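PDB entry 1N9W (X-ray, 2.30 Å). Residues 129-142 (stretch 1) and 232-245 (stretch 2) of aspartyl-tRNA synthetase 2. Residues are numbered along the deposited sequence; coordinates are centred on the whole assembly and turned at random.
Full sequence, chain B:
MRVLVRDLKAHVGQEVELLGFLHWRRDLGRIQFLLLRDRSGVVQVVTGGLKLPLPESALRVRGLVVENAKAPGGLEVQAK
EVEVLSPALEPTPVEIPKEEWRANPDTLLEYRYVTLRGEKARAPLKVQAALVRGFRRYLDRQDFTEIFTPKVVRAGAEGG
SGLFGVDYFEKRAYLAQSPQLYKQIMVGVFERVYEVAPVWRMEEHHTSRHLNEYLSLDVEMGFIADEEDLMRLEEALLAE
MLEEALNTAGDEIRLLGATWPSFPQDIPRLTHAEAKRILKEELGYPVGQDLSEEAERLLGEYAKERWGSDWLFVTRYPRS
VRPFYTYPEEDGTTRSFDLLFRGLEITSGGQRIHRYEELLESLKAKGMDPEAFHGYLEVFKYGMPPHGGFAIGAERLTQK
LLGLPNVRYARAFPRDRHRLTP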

ATOM      1  N   ALA B 129      -6.351  -2.667   7.853  1.00 22.31           N
ATOM      2  CA  ALA B 129      -6.100  -3.042   6.477  1.00 21.98           C
ATOM      3  C   ALA B 129      -7.297  -2.636   5.643  1.00 21.78           C
ATOM      4  O   ALA B 129      -7.159  -2.216   4.490  1.00 20.10           O
ATOM      5  N   ALA B 130      -8.488  -2.750   6.217  1.00 22.80           N
ATOM      6  CA  ALA B 130      -9.681  -2.366   5.475  1.00 22.54           C
ATOM      7  C   ALA B 130      -9.684  -0.847   5.277  1.00 23.03           C
ATOM      8  O   ALA B 130      -9.890  -0.377   4.161  1.00 22.88           O
ATOM      9  N   LEU B 131      -9.417  -0.080   6.337  1.00 22.78           N
ATOM     10  CA  LEU B 131      -9.387   1.394   6.222  1.00 22.70           C
ATOM     11  C   LEU B 131      -8.413   1.874   5.143  1.00 22.62           C
ATOM     12  O   LEU B 131      -8.717   2.792   4.382  1.00 22.82           O
ATOM     13  N   VAL B 132      -7.238   1.261   5.088  1.00 22.08           N
ATOM     14  CA  VAL B 132      -6.241   1.648   4.101  1.00 20.86           C
ATOM     15  C   VAL B 132      -6.702   1.280   2.686  1.00 23.02           C
ATOM     16  O   VAL B 132      -6.438   2.017   1.726  1.00 22.66           O
ATOM     17  N   ARG B 133      -7.390   0.146   2.554  1.00 23.11           N
ATOM     18  CA  ARG B 133      -7.892  -0.281   1.251  1.00 23.98           C
ATOM     19  C   ARG B 133      -8.899   0.771   0.764  1.00 23.59           C
ATOM     20  O   ARG B 133      -8.879   1.173  -0.404  1.00 23.20           O
ATOM     21  N   GLY B 134      -9.761   1.226   1.674  1.00 23.39           N
ATOM     22  CA  GLY B 134     -10.751   2.240   1.333  1.00 23.60           C
ATOM     23  C   GLY B 134     -10.070   3.534   0.943  1.00 22.59           C
ATOM     24  O   GLY B 134     -10.509   4.242   0.035  1.00 23.02           O
ATOM     25  N   PHE B 135      -8.985   3.831   1.646  1.00 22.40           N
ATOM     26  CA  PHE B 135      -8.191   5.031   1.415  1.00 22.79           C
ATOM     27  C   PHE B 135      -7.710   5.072  -0.031  1.00 24.89           C
ATOM     28  O   PHE B 135      -7.942   6.047  -0.743  1.00 24.41           O
ATOM     29  N   ARG B 136      -7.043   3.998  -0.460  1.00 25.05           N
ATOM     30  CA  ARG B 136      -6.515   3.907  -1.818  1.00 24.94           C
ATOM     31  C   ARG B 136      -7.598   3.852  -2.907  1.00 24.82           C
ATOM     32  O   ARG B 136      -7.415   4.406  -3.993  1.00 24.53           O
ATOM     33  N   ARG B 137      -8.710   3.180  -2.619  1.00 26.01           N
ATOM     34  CA  ARG B 137      -9.797   3.060  -3.583  1.00 26.48           C
ATOM     35  C   ARG B 137     -10.405   4.431  -3.870  1.00 26.34           C
ATOM     36  O   ARG B 137     -10.482   4.845  -5.025  1.00 25.36           O
ATOM     37  N   TYR B 138     -10.828   5.135  -2.824  1.00 25.61           N
ATOM     38  CA  TYR B 138     -11.438   6.445  -3.016  1.00 26.67           C
ATOM     39  C   TYR B 138     -10.540   7.369  -3.824  1.00 25.21           C
ATOM     40  O   TYR B 138     -10.986   7.976  -4.788  1.00 24.16           O
ATOM     41  N   LEU B 139      -9.275   7.466  -3.433  1.00 25.48           N
ATOM     42  CA  LEU B 139      -8.341   8.332  -4.141  1.00 25.15           C
ATOM     43  C   LEU B 139      -8.060   7.854  -5.572  1.00 25.88           C
ATOM     44  O   LEU B 139      -7.975   8.675  -6.490  1.00 27.89           O
ATOM     45  N   ASP B 140      -7.912   6.543  -5.774  1.00 26.09           N
ATOM     46  CA  ASP B 140      -7.677   6.016  -7.129  1.00 27.82           C
ATOM     47  C   ASP B 140      -8.845   6.406  -8.043  1.00 27.49           C
ATOM     48  O   ASP B 140      -8.636   6.758  -9.197  1.00 28.16           O
ATOM     49  N   ARG B 141     -10.071   6.322  -7.527  1.00 27.91           N
ATOM     50  CA  ARG B 141     -11.241   6.676  -8.322  1.00 29.77           C
ATOM     51  C   ARG B 141     -11.289   8.173  -8.659  1.00 30.20           C
ATOM     52  O   ARG B 141     -11.976   8.570  -9.601  1.00 30.59           O
ATOM     53  N   GLN B 142     -10.567   8.993  -7.891  1.00 29.01           N
ATOM     54  CA  GLN B 142     -10.488  10.436  -8.143  1.00 29.52           C
ATOM     55  C   GLN B 142      -9.209  10.734  -8.939  1.00 29.38           C
ATOM     56  O   GLN B 142      -8.700  11.858  -8.930  1.00 27.35           O
ATOM     57  N   ARG B 232     -12.868  19.110   2.457  1.00 37.54           N
ATOM     58  CA  ARG B 232     -13.986  18.435   1.813  1.00 37.83           C
ATOM     59  C   ARG B 232     -13.531  17.076   1.263  1.00 36.83           C
ATOM     60  O   ARG B 232     -14.285  16.104   1.295  1.00 35.76           O
ATOM     61  N   LEU B 233     -12.298  17.012   0.771  1.00 36.06           N
ATOM     62  CA  LEU B 233     -11.759  15.772   0.239  1.00 36.53           C
ATOM     63  C   LEU B 233     -11.603  14.739   1.355  1.00 35.93           C
ATOM     64  O   LEU B 233     -12.050  13.602   1.227  1.00 33.77           O
ATOM     65  N   GLU B 234     -10.967  15.145   2.448  1.00 35.35           N
ATOM     66  CA  GLU B 234     -10.755  14.246   3.568  1.00 36.35           C
ATOM     67  C   GLU B 234     -12.050  13.673   4.132  1.00 35.99           C
ATOM     68  O   GLU B 234     -12.087  12.517   4.572  1.00 35.79           O
ATOM     69  N   GLU B 235     -13.109  14.475   4.120  1.00 35.96           N
ATOM     70  CA  GLU B 235     -14.415  14.041   4.624  1.00 35.78           C
ATOM     71  C   GLU B 235     -14.949  12.889   3.796  1.00 34.37           C
ATOM     72  O   GLU B 235     -15.411  11.883   4.334  1.00 34.19           O
ATOM     73  N   ALA B 236     -14.891  13.049   2.480  1.00 32.97           N
ATOM     74  CA  ALA B 236     -15.374  12.019   1.567  1.00 34.32           C
ATOM     75  C   ALA B 236     -14.462  10.794   1.674  1.00 33.80           C
ATOM     76  O   ALA B 236     -14.938   9.660   1.661  1.00 34.32           O
ATOM     77  N   LEU B 237     -13.158  11.044   1.787  1.00 33.01           N
ATOM     78  CA  LEU B 237     -12.160   9.991   1.920  1.00 32.81           C
ATOM     79  C   LEU B 237     -12.474   9.136   3.148  1.00 33.19           C
ATOM     80  O   LEU B 237     -12.542   7.911   3.062  1.00 32.48           O
ATOM     81  N   LEU B 238     -12.676   9.793   4.289  1.00 32.64           N
ATOM     82  CA  LEU B 238     -12.986   9.107   5.539  1.00 32.39           C
ATOM     83  C   LEU B 238     -14.260   8.289   5.460  1.00 32.52           C
ATOM     84  O   LEU B 238     -14.318   7.168   5.974  1.00 32.33           O
ATOM     85  N   ALA B 239     -15.285   8.849   4.828  1.00 31.61           N
ATOM     86  CA  ALA B 239     -16.564   8.153   4.696  1.00 31.65           C
ATOM     87  C   ALA B 239     -16.346   6.836   3.971  1.00 29.93           C
ATOM     88  O   ALA B 239     -16.908   5.806   4.344  1.00 29.50           O
ATOM     89  N   GLU B 240     -15.529   6.876   2.927  1.00 30.60           N
ATOM     90  CA  GLU B 240     -15.224   5.675   2.158  1.00 31.54           C
ATOM     91  C   GLU B 240     -14.470   4.669   3.036  1.00 29.58           C
ATOM     92  O   GLU B 240     -14.843   3.502   3.114  1.00 29.21           O
ATOM     93  N   MET B 241     -13.415   5.141   3.697  1.00 28.39           N
ATOM     94  CA  MET B 241     -12.597   4.295   4.559  1.00 28.55           C
ATOM     95  C   MET B 241     -13.455   3.518   5.572  1.00 29.62           C
ATOM     96  O   MET B 241     -13.350   2.292   5.673  1.00 29.19           O
ATOM     97  N   LEU B 242     -14.315   4.227   6.300  1.00 31.19           N
ATOM     98  CA  LEU B 242     -15.202   3.613   7.285  1.00 32.20           C
ATOM     99  C   LEU B 242     -16.175   2.622   6.652  1.00 31.20           C
ATOM    100  O   LEU B 242     -16.495   1.583   7.237  1.00 31.12           O
ATOM    101  N   GLU B 243     -16.638   2.950   5.453  1.00 31.03           N
ATOM    102  CA  GLU B 243     -17.576   2.097   4.725  1.00 32.05           C
ATOM    103  C   GLU B 243     -16.914   0.759   4.378  1.00 30.75           C
ATOM    104  O   GLU B 243     -17.532  -0.297   4.483  1.00 28.91           O
ATOM    105  N   GLU B 244     -15.655   0.830   3.949  1.00 29.45           N
ATOM    106  CA  GLU B 244     -14.885  -0.352   3.580  1.00 27.54           C
ATOM    107  C   GLU B 244     -14.733  -1.279   4.781  1.00 27.48           C
ATOM    108  O   GLU B 244     -14.939  -2.487   4.672  1.00 27.58           O
ATOM    109  N   ALA B 245     -14.386  -0.703   5.926  1.00 27.99           N
ATOM    110  CA  ALA B 245     -14.197  -1.457   7.162  1.00 29.91           C
ATOM    111  C   ALA B 245     -15.493  -2.111   7.577  1.00 30.44           C
ATOM    112  O   ALA B 245     -15.521  -3.264   8.002  1.00 31.34           O
TER

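A helix running through stretch 1 and one spanning stretch 2 have axes 7.3 Å apart at closest approach, with 135° between their N-to-C directions. The helices come close where small residues meet, and at G134 the lack of a CB is required by the geometry. A130 points toward the partner, its CB 3.7 Å from A245 CA, while its carbonyl O lies 3.3 Å from E244 CG. L131 (m, t) leaves its backbone sideways, but its end bends inward: CD2 reaches A245 CB at 4.0 Å and L242 CD1 at 4.1 Å, closing the apolar flank.

R133 (t, t, m) begins the charged flank. Its NH1 forms a salt bridge to E244 OE2, a weak hydrogen bond of 3.3 Å. G134 is the pivot, its CA 4.2 Å from M241 CA. A CB here would point toward the partner and clash with M241 CA at 2.9 Å; it would also come tight against E244 CB at 3.1 Å. Over the bare backbone, E244 CG lies 3.8 Å from G134 N, and E240 CG lies 3.5 Å from G134 O.

F135 (t, 79°) returns to the apolar flank. Its CE1 lies 3.5 Å from L237 CD2, and M241 SD sits at the ring edge, 3.9 Å from F135 CD1; M241 is m, t, p.

R137 (t, t, m) points toward the partner and makes a salt bridge from NH2 to E244 OE1, again weak at 3.4 Å. E244 (t, p) thus serves two arginines one turn apart, a knob among A130, R133, G134 and R137.

Y138 (t, 76°) is the reciprocal knob, among L233, A236, L237 and E240. L237 CA lies over one ring face, 4.1 Å from the ring centroid in a CH-pi contact, whereas L233 CD1 meets the edge, 3.5 Å from Y138 CE2. L139 (m, t) adds its CG 3.9 Å from L237 CD1. Finally, R141 (t, t, p) gives the shortest polar contact: NH2 donates to E240 OE2 at 2.8 Å. E240 (t, chi2 106°, between wells) sits among G134, R137, Y138 and R141.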

ATOM      1  CB  ALA B 129      -5.852  -4.547   6.356  1.00 21.08           C
ATOM      2  CB  ALA B 130     -10.938  -2.832   6.219  1.00 22.78           C
ATOM      3  CB  LEU B 131      -8.984   2.027   7.559  1.00 20.88           C
ATOM      4  CG  LEU B 131      -9.938   1.809   8.741  1.00 23.29           C
ATOM      5  CD1 LEU B 131      -9.237   2.171  10.034  1.00 21.39           C
ATOM      6  CD2 LEU B 131     -11.208   2.637   8.550  1.00 19.61           C
ATOM      7  CB  VAL B 132      -4.886   0.978   4.426  1.00 19.74           C
ATOM      8  CG1 VAL B 132      -3.874   1.260   3.332  1.00 18.90           C
ATOM      9  CG2 VAL B 132      -4.373   1.494   5.766  1.00 15.81           C
ATOM     10  CB  ARG B 133      -8.572  -1.662   1.360  1.00 23.14           C
ATOM     11  CG  ARG B 133      -9.123  -2.237   0.044  1.00 23.75           C
ATOM     12  CD  ARG B 133      -9.945  -3.509   0.316  1.00 25.08           C
ATOM     13  NE  ARG B 133      -9.143  -4.480   1.049  1.00 30.92           N
ATOM     14  CZ  ARG B 133      -9.549  -5.157   2.118  1.00 30.02           C
ATOM     15  NH1 ARG B 133     -10.775  -4.990   2.601  1.00 27.56           N
ATOM     16  NH2 ARG B 133      -8.706  -5.983   2.728  1.00 31.21           N
ATOM     17  CB  PHE B 135      -6.994   5.010   2.362  1.00 23.37           C
ATOM     18  CG  PHE B 135      -6.062   6.171   2.208  1.00 23.71           C
ATOM     19  CD1 PHE B 135      -6.377   7.413   2.758  1.00 23.99           C
ATOM     20  CD2 PHE B 135      -4.856   6.024   1.524  1.00 23.11           C
ATOM     21  CE1 PHE B 135      -5.502   8.484   2.636  1.00 23.73           C
ATOM     22  CE2 PHE B 135      -3.975   7.090   1.395  1.00 22.89           C
ATOM     23  CZ  PHE B 135      -4.293   8.326   1.950  1.00 24.07           C
ATOM     24  CB  ARG B 136      -5.600   2.682  -1.955  1.00 23.37           C
ATOM     25  CG  ARG B 136      -4.408   2.650  -1.002  1.00 23.01           C
ATOM     26  CD  ARG B 136      -3.247   1.857  -1.625  1.00 23.03           C
ATOM     27  NE  ARG B 136      -2.165   1.540  -0.684  1.00 19.30           N
ATOM     28  CZ  ARG B 136      -2.192   0.532   0.182  1.00 18.59           C
ATOM     29  NH1 ARG B 136      -3.249  -0.273   0.232  1.00 15.79           N
ATOM     30  NH2 ARG B 136      -1.161   0.327   1.001  1.00 16.03           N
ATOM     31  CB  ARG B 137     -10.895   2.122  -3.056  1.00 28.67           C
ATOM     32  CG  ARG B 137     -11.841   1.580  -4.137  1.00 33.78           C
ATOM     33  CD  ARG B 137     -13.178   1.062  -3.587  1.00 39.44           C
ATOM     34  NE  ARG B 137     -13.097  -0.114  -2.714  1.00 45.22           N
ATOM     35  CZ  ARG B 137     -12.625  -1.309  -3.072  1.00 47.90           C
ATOM     36  NH1 ARG B 137     -12.171  -1.508  -4.300  1.00 51.56           N
ATOM     37  NH2 ARG B 137     -12.634  -2.319  -2.209  1.00 45.80           N
ATOM     38  CB  TYR B 138     -11.762   7.117  -1.674  1.00 28.41           C
ATOM     39  CG  TYR B 138     -12.297   8.524  -1.858  1.00 30.24           C
ATOM     40  CD1 TYR B 138     -13.614   8.747  -2.276  1.00 31.59           C
ATOM     41  CD2 TYR B 138     -11.455   9.630  -1.717  1.00 32.60           C
ATOM     42  CE1 TYR B 138     -14.071  10.036  -2.566  1.00 33.06           C
ATOM     43  CE2 TYR B 138     -11.899  10.920  -2.005  1.00 34.22           C
ATOM     44  CZ  TYR B 138     -13.211  11.112  -2.430  1.00 33.43           C
ATOM     45  OH  TYR B 138     -13.647  12.374  -2.743  1.00 33.85           O
ATOM     46  CB  LEU B 139      -7.041   8.472  -3.338  1.00 21.24           C
ATOM     47  CG  LEU B 139      -7.209   9.186  -1.975  1.00 22.68           C
ATOM     48  CD1 LEU B 139      -5.941   9.027  -1.141  1.00 17.68           C
ATOM     49  CD2 LEU B 139      -7.541  10.680  -2.191  1.00 19.59           C
ATOM     50  CB  ASP B 140      -7.555   4.479  -7.137  1.00 26.70           C
ATOM     51  CG  ASP B 140      -6.187   3.976  -6.668  1.00 29.77           C
ATOM     52  OD1 ASP B 140      -5.212   4.769  -6.641  1.00 27.66           O
ATOM     53  OD2 ASP B 140      -6.088   2.765  -6.343  1.00 28.12           O
ATOM     54  CB  ARG B 141     -12.524   6.249  -7.609  1.00 30.76           C
ATOM     55  CG  ARG B 141     -13.787   6.394  -8.452  1.00 36.35           C
ATOM     56  CD  ARG B 141     -14.900   5.514  -7.908  1.00 40.98           C
ATOM     57  NE  ARG B 141     -15.016   5.702  -6.468  1.00 44.48           N
ATOM     58  CZ  ARG B 141     -14.999   4.722  -5.570  1.00 45.80           C
ATOM     59  NH1 ARG B 141     -14.878   3.454  -5.949  1.00 46.17           N
ATOM     60  NH2 ARG B 141     -15.082   5.018  -4.282  1.00 47.59           N
ATOM     61  CB  GLN B 142     -10.439  11.242  -6.837  1.00 31.09           C
ATOM     62  CG  GLN B 142     -11.628  11.079  -5.900  1.00 33.06           C
ATOM     63  CD  GLN B 142     -12.957  11.299  -6.596  1.00 36.48           C
ATOM     64  OE1 GLN B 142     -13.139  12.278  -7.317  1.00 35.93           O
ATOM     65  NE2 GLN B 142     -13.896  10.388  -6.371  1.00 37.55           N
ATOM     66  CB  ARG B 232     -14.556  19.304   0.687  1.00 41.89           C
ATOM     67  CG  ARG B 232     -15.518  20.389   1.176  1.00 46.37           C
ATOM     68  CD  ARG B 232     -15.321  21.695   0.422  1.00 50.87           C
ATOM     69  NE  ARG B 232     -15.268  21.488  -1.023  1.00 54.12           N
ATOM     70  CZ  ARG B 232     -14.813  22.392  -1.886  1.00 56.26           C
ATOM     71  NH1 ARG B 232     -14.375  23.567  -1.444  1.00 56.09           N
ATOM     72  NH2 ARG B 232     -14.789  22.117  -3.185  1.00 56.54           N
ATOM     73  CB  LEU B 233     -10.396  16.006  -0.414  1.00 37.16           C
ATOM     74  CG  LEU B 233      -9.593  14.721  -0.735  1.00 39.64           C
ATOM     75  CD1 LEU B 233     -10.232  14.006  -1.906  1.00 38.40           C
ATOM     76  CD2 LEU B 233      -8.146  15.073  -1.059  1.00 41.09           C
ATOM     77  CB  GLU B 234      -9.962  14.936   4.673  1.00 36.11           C
ATOM     78  CG  GLU B 234      -9.924  14.129   5.945  1.00 38.77           C
ATOM     79  CD  GLU B 234      -8.786  14.519   6.873  1.00 39.83           C
ATOM     80  OE1 GLU B 234      -8.415  15.713   6.904  1.00 39.66           O
ATOM     81  OE2 GLU B 234      -8.283  13.620   7.578  1.00 37.51           O
ATOM     82  CB  GLU B 235     -15.423  15.200   4.580  1.00 37.69           C
ATOM     83  CG  GLU B 235     -15.413  16.086   5.821  1.00 42.10           C
ATOM     84  CD  GLU B 235     -16.426  17.241   5.733  1.00 43.53           C
ATOM     85  OE1 GLU B 235     -17.589  17.002   5.339  1.00 43.61           O
ATOM     86  OE2 GLU B 235     -16.056  18.374   6.078  1.00 45.91           O
ATOM     87  CB  ALA B 236     -15.391  12.561   0.135  1.00 33.22           C
ATOM     88  CB  LEU B 237     -10.763  10.606   2.062  1.00 32.27           C
ATOM     89  CG  LEU B 237      -9.576   9.686   2.379  1.00 32.28           C
ATOM     90  CD1 LEU B 237      -9.333   8.735   1.221  1.00 29.60           C
ATOM     91  CD2 LEU B 237      -8.335  10.537   2.645  1.00 31.65           C
ATOM     92  CB  LEU B 238     -13.115  10.110   6.681  1.00 33.67           C
ATOM     93  CG  LEU B 238     -11.795  10.649   7.226  1.00 33.64           C
ATOM     94  CD1 LEU B 238     -12.042  11.946   7.966  1.00 33.63           C
ATOM     95  CD2 LEU B 238     -11.155   9.602   8.121  1.00 32.61           C
ATOM     96  CB  ALA B 239     -17.562   9.029   3.919  1.00 31.64           C
ATOM     97  CB  GLU B 240     -14.373   6.048   0.943  1.00 36.13           C
ATOM     98  CG  GLU B 240     -13.944   4.873   0.072  1.00 41.97           C
ATOM     99  CD  GLU B 240     -14.708   4.809  -1.229  1.00 46.20           C
ATOM    100  OE1 GLU B 240     -15.222   5.866  -1.667  1.00 48.90           O
ATOM    101  OE2 GLU B 240     -14.785   3.709  -1.831  1.00 48.79           O
ATOM    102  CB  MET B 241     -11.531   5.154   5.252  1.00 24.68           C
ATOM    103  CG  MET B 241     -10.471   5.700   4.294  1.00 23.48           C
ATOM    104  SD  MET B 241      -9.498   7.061   5.015  1.00 14.25           S
ATOM    105  CE  MET B 241      -8.517   6.140   6.072  1.00 16.69           C
ATOM    106  CB  LEU B 242     -15.985   4.703   8.022  1.00 31.87           C
ATOM    107  CG  LEU B 242     -15.271   5.335   9.230  1.00 36.08           C
ATOM    108  CD1 LEU B 242     -13.858   5.762   8.854  1.00 35.54           C
ATOM    109  CD2 LEU B 242     -16.079   6.529   9.722  1.00 36.86           C
ATOM    110  CB  GLU B 243     -18.008   2.803   3.442  1.00 36.00           C
ATOM    111  CG  GLU B 243     -19.253   2.224   2.809  1.00 41.75           C
ATOM    112  CD  GLU B 243     -20.480   2.496   3.644  1.00 46.75           C
ATOM    113  OE1 GLU B 243     -20.630   3.650   4.115  1.00 49.52           O
ATOM    114  OE2 GLU B 243     -21.303   1.570   3.828  1.00 48.83           O
ATOM    115  CB  GLU B 244     -13.516   0.070   3.049  1.00 27.33           C
ATOM    116  CG  GLU B 244     -12.655  -1.045   2.456  1.00 30.06           C
ATOM    117  CD  GLU B 244     -13.365  -1.828   1.358  1.00 32.46           C
ATOM    118  OE1 GLU B 244     -14.215  -1.244   0.656  1.00 32.74           O
ATOM    119  OE2 GLU B 244     -13.057  -3.025   1.191  1.00 31.41           O
ATOM    120  CB  ALA B 245     -13.718  -0.522   8.268  1.00 29.41           C
TER